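Local coordinates for ankyrin repeat domain protein (Legionella pneumophila subsp. pneumophila, PDB 6MCA) that is a Legionella effector with ankyrin repeats and a cysteine protease-like region, and interacts with the host LARP7 component of the 7SK snRNP complex, at residues I280-N285 and M337-Q342; M222-D227 and A254-L259. All coordinates share one frame; numbering follows the deposited sequence.

Contact 1: I280-N285 and M337-Q342. With GOL (glycerol), chain D.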
ATOM      1  N   ILE A 280      13.690 -11.669  -2.341  1.00 21.61           N
ATOM      2  CA  ILE A 280      12.380 -12.205  -2.003  1.00 16.86           C
ATOM      3  C   ILE A 280      11.511 -12.073  -3.245  1.00 21.95           C
ATOM      4  O   ILE A 280      11.213 -10.952  -3.691  1.00 26.33           O
ATOM      5  CB  ILE A 280      11.744 -11.471  -0.816  1.00 16.88           C
ATOM      6  CG1 ILE A 280      12.706 -11.433   0.373  1.00 18.40           C
ATOM      7  CG2 ILE A 280      10.420 -12.119  -0.440  1.00 13.49           C
ATOM      8  CD1 ILE A 280      12.350 -10.390   1.407  1.00 19.91           C
ATOM      9  N   ASP A 281      11.114 -13.216  -3.806  1.00 18.42           N
ATOM     10  CA  ASP A 281      10.196 -13.263  -4.942  1.00 23.78           C
ATOM     11  C   ASP A 281       9.424 -14.575  -4.821  1.00 27.17           C
ATOM     12  O   ASP A 281       9.938 -15.636  -5.188  1.00 26.25           O
ATOM     13  CB  ASP A 281      10.942 -13.168  -6.267  1.00 17.62           C
ATOM     14  CG  ASP A 281      10.006 -13.081  -7.461  1.00 37.00           C
ATOM     15  OD1 ASP A 281       8.773 -13.039  -7.258  1.00 31.73           O
ATOM     16  OD2 ASP A 281      10.505 -13.055  -8.605  1.00 46.68           O
ATOM     17  N   ARG A 282       8.203 -14.492  -4.302  1.00 24.03           N
ATOM     18  CA  ARG A 282       7.373 -15.664  -4.060  1.00 24.97           C
ATOM     19  C   ARG A 282       6.552 -16.069  -5.278  1.00 31.31           C
ATOM     20  O   ARG A 282       5.712 -16.968  -5.172  1.00 30.28           O
ATOM     21  CB  ARG A 282       6.448 -15.409  -2.868  1.00 28.37           C
ATOM     22  CG  ARG A 282       7.178 -14.943  -1.620  1.00 35.60           C
ATOM     23  CD  ARG A 282       6.214 -14.400  -0.577  1.00 24.22           C
ATOM     24  NE  ARG A 282       5.404 -15.455   0.025  1.00 31.00           N
ATOM     25  CZ  ARG A 282       4.703 -15.308   1.146  1.00 33.20           C
ATOM     26  NH1 ARG A 282       3.996 -16.322   1.625  1.00 27.44           N
ATOM     27  NH2 ARG A 282       4.716 -14.150   1.791  1.00 24.84           N
ATOM     28  N   GLY A 283       6.776 -15.433  -6.425  1.00 31.60           N
ATOM     29  CA  GLY A 283       6.013 -15.736  -7.620  1.00 36.42           C
ATOM     30  C   GLY A 283       6.598 -16.857  -8.456  1.00 52.75           C
ATOM     31  O   GLY A 283       7.100 -17.848  -7.916  1.00 34.01           O
ATOM     32  N   GLU A 284       6.539 -16.696  -9.781  1.00 50.84           N
ATOM     33  CA  GLU A 284       6.983 -17.747 -10.694  1.00 48.47           C
ATOM     34  C   GLU A 284       8.442 -18.120 -10.457  1.00 37.73           C
ATOM     35  O   GLU A 284       8.796 -19.307 -10.464  1.00 38.69           O
ATOM     36  CB  GLU A 284       6.771 -17.294 -12.140  1.00 56.81           C
ATOM     37  CG  GLU A 284       7.696 -17.945 -13.155  1.00 73.99           C
ATOM     38  CD  GLU A 284       7.038 -19.093 -13.894  1.00101.99           C
ATOM     39  OE1 GLU A 284       5.797 -19.213 -13.828  1.00 98.09           O
ATOM     40  OE2 GLU A 284       7.763 -19.874 -14.544  1.00 98.31           O
ATOM     41  N   ASN A 285       9.299 -17.121 -10.228  1.00 37.91           N
ATOM     42  CA  ASN A 285      10.728 -17.375 -10.058  1.00 33.95           C
ATOM     43  C   ASN A 285      11.002 -18.347  -8.916  1.00 37.81           C
ATOM     44  O   ASN A 285      11.999 -19.079  -8.952  1.00 40.19           O
ATOM     45  CB  ASN A 285      11.465 -16.056  -9.825  1.00 35.02           C
ATOM     46  CG  ASN A 285      12.971 -16.225  -9.791  1.00 50.67           C
ATOM     47  OD1 ASN A 285      13.595 -16.546 -10.803  1.00 44.12           O
ATOM     48  ND2 ASN A 285      13.566 -16.001  -8.624  1.00 36.46           N
ATOM     49  N   MET A 337      15.244 -19.344   2.898  1.00 24.22           N
ATOM     50  CA  MET A 337      14.145 -19.403   3.854  1.00 22.69           C
ATOM     51  C   MET A 337      12.929 -20.060   3.208  1.00 35.21           C
ATOM     52  O   MET A 337      12.546 -19.689   2.085  1.00 34.14           O
ATOM     53  CB  MET A 337      13.787 -18.010   4.385  1.00 29.31           C
ATOM     54  CG  MET A 337      14.699 -17.542   5.513  1.00 40.04           C
ATOM     55  SD  MET A 337      14.195 -15.985   6.269  1.00 55.84           S
ATOM     56  CE  MET A 337      12.552 -16.402   6.850  1.00 25.30           C
ATOM     57  N   PRO A 338      12.301 -21.032   3.878  1.00 27.77           N
ATOM     58  CA  PRO A 338      11.129 -21.740   3.316  1.00 33.74           C
ATOM     59  C   PRO A 338       9.847 -20.921   3.414  1.00 39.61           C
ATOM     60  O   PRO A 338       8.910 -21.231   4.155  1.00 53.51           O
ATOM     61  CB  PRO A 338      11.083 -23.013   4.167  1.00 31.88           C
ATOM     62  CG  PRO A 338      11.625 -22.588   5.488  1.00 37.85           C
ATOM     63  CD  PRO A 338      12.697 -21.570   5.191  1.00 32.06           C
ATOM     64  N   ILE A 339       9.798 -19.840   2.645  1.00 35.66           N
ATOM     65  CA  ILE A 339       8.609 -19.003   2.550  1.00 35.86           C
ATOM     66  C   ILE A 339       7.714 -19.566   1.454  1.00 34.68           C
ATOM     67  O   ILE A 339       8.189 -19.896   0.362  1.00 36.79           O
ATOM     68  CB  ILE A 339       8.990 -17.540   2.265  1.00 41.14           C
ATOM     69  CG1 ILE A 339       9.683 -16.920   3.482  1.00 37.62           C
ATOM     70  CG2 ILE A 339       7.768 -16.733   1.872  1.00 34.76           C
ATOM     71  CD1 ILE A 339       8.743 -16.212   4.437  1.00 40.67           C
ATOM     72  N   SER A 340       6.421 -19.688   1.749  1.00 30.97           N
ATOM     73  CA  SER A 340       5.492 -20.296   0.806  1.00 27.78           C
ATOM     74  C   SER A 340       5.391 -19.467  -0.471  1.00 40.02           C
ATOM     75  O   SER A 340       5.464 -18.235  -0.450  1.00 33.65           O
ATOM     76  CB  SER A 340       4.110 -20.448   1.441  1.00 29.93           C
ATOM     77  OG  SER A 340       3.417 -19.213   1.460  1.00 47.08           O
ATOM     78  N   SER A 341       5.222 -20.162  -1.592  1.00 40.36           N
ATOM     79  CA  SER A 341       5.119 -19.508  -2.885  1.00 42.46           C
ATOM     80  C   SER A 341       3.731 -18.903  -3.079  1.00 35.21           C
ATOM     81  O   SER A 341       2.743 -19.333  -2.477  1.00 42.87           O
ATOM     82  CB  SER A 341       5.416 -20.496  -4.014  1.00 38.20           C
ATOM     83  OG  SER A 341       6.746 -20.978  -3.936  1.00 67.64           O
ATOM     84  N   GLN A 342       3.672 -17.882  -3.937  1.00 51.05           N
ATOM     85  CA  GLN A 342       2.422 -17.232  -4.337  1.00 38.68           C
ATOM     86  C   GLN A 342       2.409 -17.234  -5.866  1.00 41.76           C
ATOM     87  O   GLN A 342       2.746 -16.241  -6.515  1.00 44.94           O
ATOM     88  CB  GLN A 342       2.312 -15.817  -3.744  1.00 47.79           C
ATOM     89  CG  GLN A 342       1.140 -14.981  -4.255  1.00 59.63           C
ATOM     90  CD  GLN A 342      -0.196 -15.406  -3.678  1.00 68.58           C
ATOM     91  OE1 GLN A 342      -0.274 -16.334  -2.873  1.00 67.39           O
ATOM     92  NE2 GLN A 342      -1.258 -14.721  -4.085  1.00 79.78           N
TER
HETATM   93  C1  GOL D 503       0.341 -18.858   3.884  1.00 82.04           C
HETATM   94  O1  GOL D 503       1.720 -19.063   3.884  1.00 75.68           O
HETATM   95  C2  GOL D 503       0.094 -17.433   3.331  1.00 85.15           C
HETATM   96  O2  GOL D 503      -1.257 -17.172   3.161  1.00 88.75           O
HETATM   97  C3  GOL D 503       0.746 -16.483   4.366  1.00 79.21           C
HETATM   98  O3  GOL D 503       1.845 -15.896   3.739  1.00 51.49           O

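Contact 2: M222-D227 and A254-L259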
ATOM      1  N   MET A 222      11.037  -1.467  10.864  1.00 23.15           N
ATOM      2  CA  MET A 222      10.210  -0.287  10.639  1.00 23.95           C
ATOM      3  C   MET A 222      11.058   0.874  10.142  1.00 23.96           C
ATOM      4  O   MET A 222      10.722   1.518   9.139  1.00 25.85           O
ATOM      5  CB  MET A 222       9.462   0.081  11.921  1.00 19.34           C
ATOM      6  CG  MET A 222       8.398  -0.934  12.313  1.00 23.26           C
ATOM      7  SD  MET A 222       7.699  -0.656  13.952  1.00 27.94           S
ATOM      8  CE  MET A 222       6.981   0.972  13.740  1.00 22.76           C
ATOM      9  N   ASP A 223      12.196   1.118  10.803  1.00 14.12           N
ATOM     10  CA  ASP A 223      13.121   2.145  10.340  1.00 13.35           C
ATOM     11  C   ASP A 223      13.416   1.971   8.858  1.00 31.22           C
ATOM     12  O   ASP A 223      13.231   2.899   8.060  1.00 24.19           O
ATOM     13  CB  ASP A 223      14.416   2.093  11.153  1.00 16.89           C
ATOM     14  CG  ASP A 223      14.271   2.716  12.525  1.00 28.21           C
ATOM     15  OD1 ASP A 223      15.253   2.684  13.296  1.00 34.02           O
ATOM     16  OD2 ASP A 223      13.180   3.241  12.832  1.00 25.08           O
ATOM     17  N   ALA A 224      13.828   0.761   8.471  1.00 23.93           N
ATOM     18  CA  ALA A 224      14.142   0.501   7.073  1.00 23.65           C
ATOM     19  C   ALA A 224      12.953   0.835   6.184  1.00 31.25           C
ATOM     20  O   ALA A 224      13.095   1.543   5.178  1.00 22.64           O
ATOM     21  CB  ALA A 224      14.571  -0.954   6.895  1.00 21.86           C
ATOM     22  N   PHE A 225      11.757   0.382   6.578  1.00 15.37           N
ATOM     23  CA  PHE A 225      10.570   0.680   5.786  1.00 22.20           C
ATOM     24  C   PHE A 225      10.410   2.180   5.604  1.00 28.77           C
ATOM     25  O   PHE A 225      10.160   2.653   4.486  1.00 26.52           O
ATOM     26  CB  PHE A 225       9.330   0.073   6.440  1.00 16.60           C
ATOM     27  CG  PHE A 225       8.995  -1.303   5.940  1.00 24.54           C
ATOM     28  CD1 PHE A 225       8.483  -1.485   4.664  1.00 26.20           C
ATOM     29  CD2 PHE A 225       9.194  -2.414   6.740  1.00 22.62           C
ATOM     30  CE1 PHE A 225       8.174  -2.750   4.199  1.00 22.60           C
ATOM     31  CE2 PHE A 225       8.888  -3.682   6.280  1.00 22.55           C
ATOM     32  CZ  PHE A 225       8.376  -3.849   5.008  1.00 23.15           C
ATOM     33  N   THR A 226      10.607   2.946   6.681  1.00 21.78           N
ATOM     34  CA  THR A 226      10.575   4.400   6.587  1.00 24.23           C
ATOM     35  C   THR A 226      11.478   4.877   5.460  1.00 28.25           C
ATOM     36  O   THR A 226      11.028   5.546   4.520  1.00 26.99           O
ATOM     37  CB  THR A 226      11.003   5.025   7.917  1.00 32.70           C
ATOM     38  OG1 THR A 226      10.100   4.619   8.950  1.00 28.48           O
ATOM     39  CG2 THR A 226      11.005   6.543   7.816  1.00 16.20           C
ATOM     40  N   ASP A 227      12.755   4.486   5.517  1.00 19.13           N
ATOM     41  CA  ASP A 227      13.692   4.899   4.481  1.00 25.95           C
ATOM     42  C   ASP A 227      13.196   4.471   3.108  1.00 27.37           C
ATOM     43  O   ASP A 227      13.226   5.263   2.156  1.00 30.84           O
ATOM     44  CB  ASP A 227      15.077   4.322   4.768  1.00 26.87           C
ATOM     45  CG  ASP A 227      15.691   4.889   6.035  1.00 50.03           C
ATOM     46  OD1 ASP A 227      15.280   5.992   6.453  1.00 42.07           O
ATOM     47  OD2 ASP A 227      16.582   4.231   6.614  1.00 43.38           O
ATOM     48  N   ALA A 254      23.008   3.419   6.354  1.00 31.24           N
ATOM     49  CA  ALA A 254      22.086   2.844   7.316  1.00 25.31           C
ATOM     50  C   ALA A 254      22.359   1.349   7.482  1.00 34.88           C
ATOM     51  O   ALA A 254      22.823   0.687   6.548  1.00 33.30           O
ATOM     52  CB  ALA A 254      20.643   3.066   6.869  1.00 20.45           C
ATOM     53  N   PRO A 255      22.085   0.792   8.665  1.00 34.39           N
ATOM     54  CA  PRO A 255      22.359  -0.642   8.860  1.00 31.75           C
ATOM     55  C   PRO A 255      21.491  -1.541   7.997  1.00 34.55           C
ATOM     56  O   PRO A 255      21.978  -2.557   7.488  1.00 34.08           O
ATOM     57  CB  PRO A 255      22.091  -0.848  10.356  1.00 27.04           C
ATOM     58  CG  PRO A 255      21.136   0.240  10.719  1.00 30.40           C
ATOM     59  CD  PRO A 255      21.542   1.421   9.881  1.00 33.25           C
ATOM     60  N   MET A 256      20.219  -1.197   7.813  1.00 27.66           N
ATOM     61  CA  MET A 256      19.304  -1.999   7.015  1.00 24.58           C
ATOM     62  C   MET A 256      18.708  -1.154   5.896  1.00 25.92           C
ATOM     63  O   MET A 256      18.495   0.053   6.047  1.00 26.73           O
ATOM     64  CB  MET A 256      18.185  -2.597   7.878  1.00 20.76           C
ATOM     65  CG  MET A 256      17.277  -3.567   7.133  1.00 24.33           C
ATOM     66  SD  MET A 256      15.976  -4.260   8.167  1.00 30.15           S
ATOM     67  CE  MET A 256      16.955  -5.190   9.340  1.00 28.97           C
ATOM     68  N   LEU A 257      18.438  -1.811   4.773  1.00 32.04           N
ATOM     69  CA  LEU A 257      17.978  -1.160   3.557  1.00 27.99           C
ATOM     70  C   LEU A 257      16.946  -2.062   2.895  1.00 27.33           C
ATOM     71  O   LEU A 257      17.200  -3.253   2.706  1.00 24.93           O
ATOM     72  CB  LEU A 257      19.153  -0.907   2.605  1.00 30.49           C
ATOM     73  CG  LEU A 257      19.151   0.362   1.755  1.00 42.59           C
ATOM     74  CD1 LEU A 257      20.547   0.622   1.202  1.00 41.30           C
ATOM     75  CD2 LEU A 257      18.124   0.271   0.646  1.00 51.87           C
ATOM     76  N   ILE A 258      15.788  -1.505   2.555  1.00 23.12           N
ATOM     77  CA  ILE A 258      14.729  -2.246   1.878  1.00 22.16           C
ATOM     78  C   ILE A 258      14.553  -1.653   0.488  1.00 24.74           C
ATOM     79  O   ILE A 258      14.241  -0.464   0.347  1.00 31.43           O
ATOM     80  CB  ILE A 258      13.413  -2.215   2.670  1.00 22.00           C
ATOM     81  CG1 ILE A 258      13.590  -2.917   4.017  1.00 28.13           C
ATOM     82  CG2 ILE A 258      12.293  -2.881   1.880  1.00 14.65           C
ATOM     83  CD1 ILE A 258      12.337  -2.938   4.862  1.00 25.84           C
ATOM     84  N   LEU A 259      14.752  -2.478  -0.536  1.00 30.19           N
ATOM     85  CA  LEU A 259      14.698  -2.044  -1.933  1.00 21.57           C
ATOM     86  C   LEU A 259      13.615  -2.816  -2.669  1.00 24.18           C
ATOM     87  O   LEU A 259      13.832  -3.979  -3.059  1.00 35.28           O
ATOM     88  CB  LEU A 259      16.051  -2.246  -2.612  1.00 21.22           C
ATOM     89  CG  LEU A 259      17.184  -1.341  -2.132  1.00 25.11           C
ATOM     90  CD1 LEU A 259      18.520  -1.806  -2.682  1.00 29.19           C
ATOM     91  CD2 LEU A 259      16.908   0.088  -2.548  1.00 39.87           C
TER
HETATM   92  O   HOH W   1      15.329   1.238   3.343  1.00 25.76           O
HETATM   93  O   HOH W   2      17.521   2.086   4.977  1.00 45.53           O

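Contact 1: I280-N285 and M337-Q342
R282 and S340 show how one buried arginine can tie two loops together. The loops follow strands 276-280 and 331-337 of a five-stranded antiparallel sheet, probably in the cysteine protease-like region. The guanidinium grips S340 side-on, one nitrogen to each of two atoms. R282 NE donates to S340 O at 2.8 Å, nearly in line with the carbonyl bond (C=O...N 170°) and close to the guanidinium plane. R282 NH1 meets S340 OG at 3.0 Å, also near that plane, and adds only a weak bond to the carbonyl. NH1 also reaches O3 of a glycerol that probably came from the crystallisation liquor; glycerol O1 shares a hydrogen bond with S340 OG. NH2 is satisfied outside the two loops by A350 O and Y380 OH, so all three nitrogens have acceptors. A bend at chi3 (70°) lays the guanidinium against I339, whose CG2 lies over one face, toward the rim, 3.3 Å from R282 NE. The backbone around R282 is held too: R282 N donates to N351 OD1, while D281 OD1 accepts from G283 N in an Asx turn. R282 O accepts a nearly straight hydrogen bond from Q342 N, 2.6 Å away and tilted 25° from the carbonyl plane.

Contact 2: M222-D227 and A254-L259
The F225 ring carries the I258 methyl CD1 on one face, 3.7 Å from the ring centroid and only 12° off the normal, a CH-pi contact aimed at the middle of the ring. V192 and V195 of helix 188-202 and V355 of helix 355-364 also touch this phenylalanine. I258 places its methyl there through an extended chain, CG1 opposite the carbonyl carbon (chi1 -64°) and CD1 carried straight on at chi2. I258 CD1 also lies 3.6 Å from A224 CB. A224 also meets M256, whose CG comes within 3.8 Å of A224 CB and whose sulfur is equally near. Helix 215-233 thus packs on strand 256-263, an outermost strand of the five-stranded antiparallel sheet, with short axes 7.0 Å apart and inclined by 49°. L257 and L259 bond through their backbones to R272 and F270 on the next strand; I258 N, which turns the other way, needs another acceptor. A water supplies it, 2.9 Å from I258 N, and donates in turn to A224 O. Nearer the start of the strand, D227 OD2 accepts from a second water 2.9 Å away; that water's link to M256 O is too short to be certain.

How the contacts relate
The two contacts illustrate how chemistry follows place in a fold. Both use the same five-stranded sheet, but contact 2 holds an outermost strand against a helix, whereas contact 1 joins loops that leave a middle strand and the opposite outermost strand. Contact 2 is buried and largely apolar, with no direct hydrogen bond between its segments and water bridging the backbones. Contact 1 is only partly buried, mixes a buried arginine with exposed serines, and relies on direct hydrogen bonds. Their centres are 21 Å apart and they do not touch, yet helix 355-364 reaches both: V355 meets I280 of the first and F225 and I258 of the second.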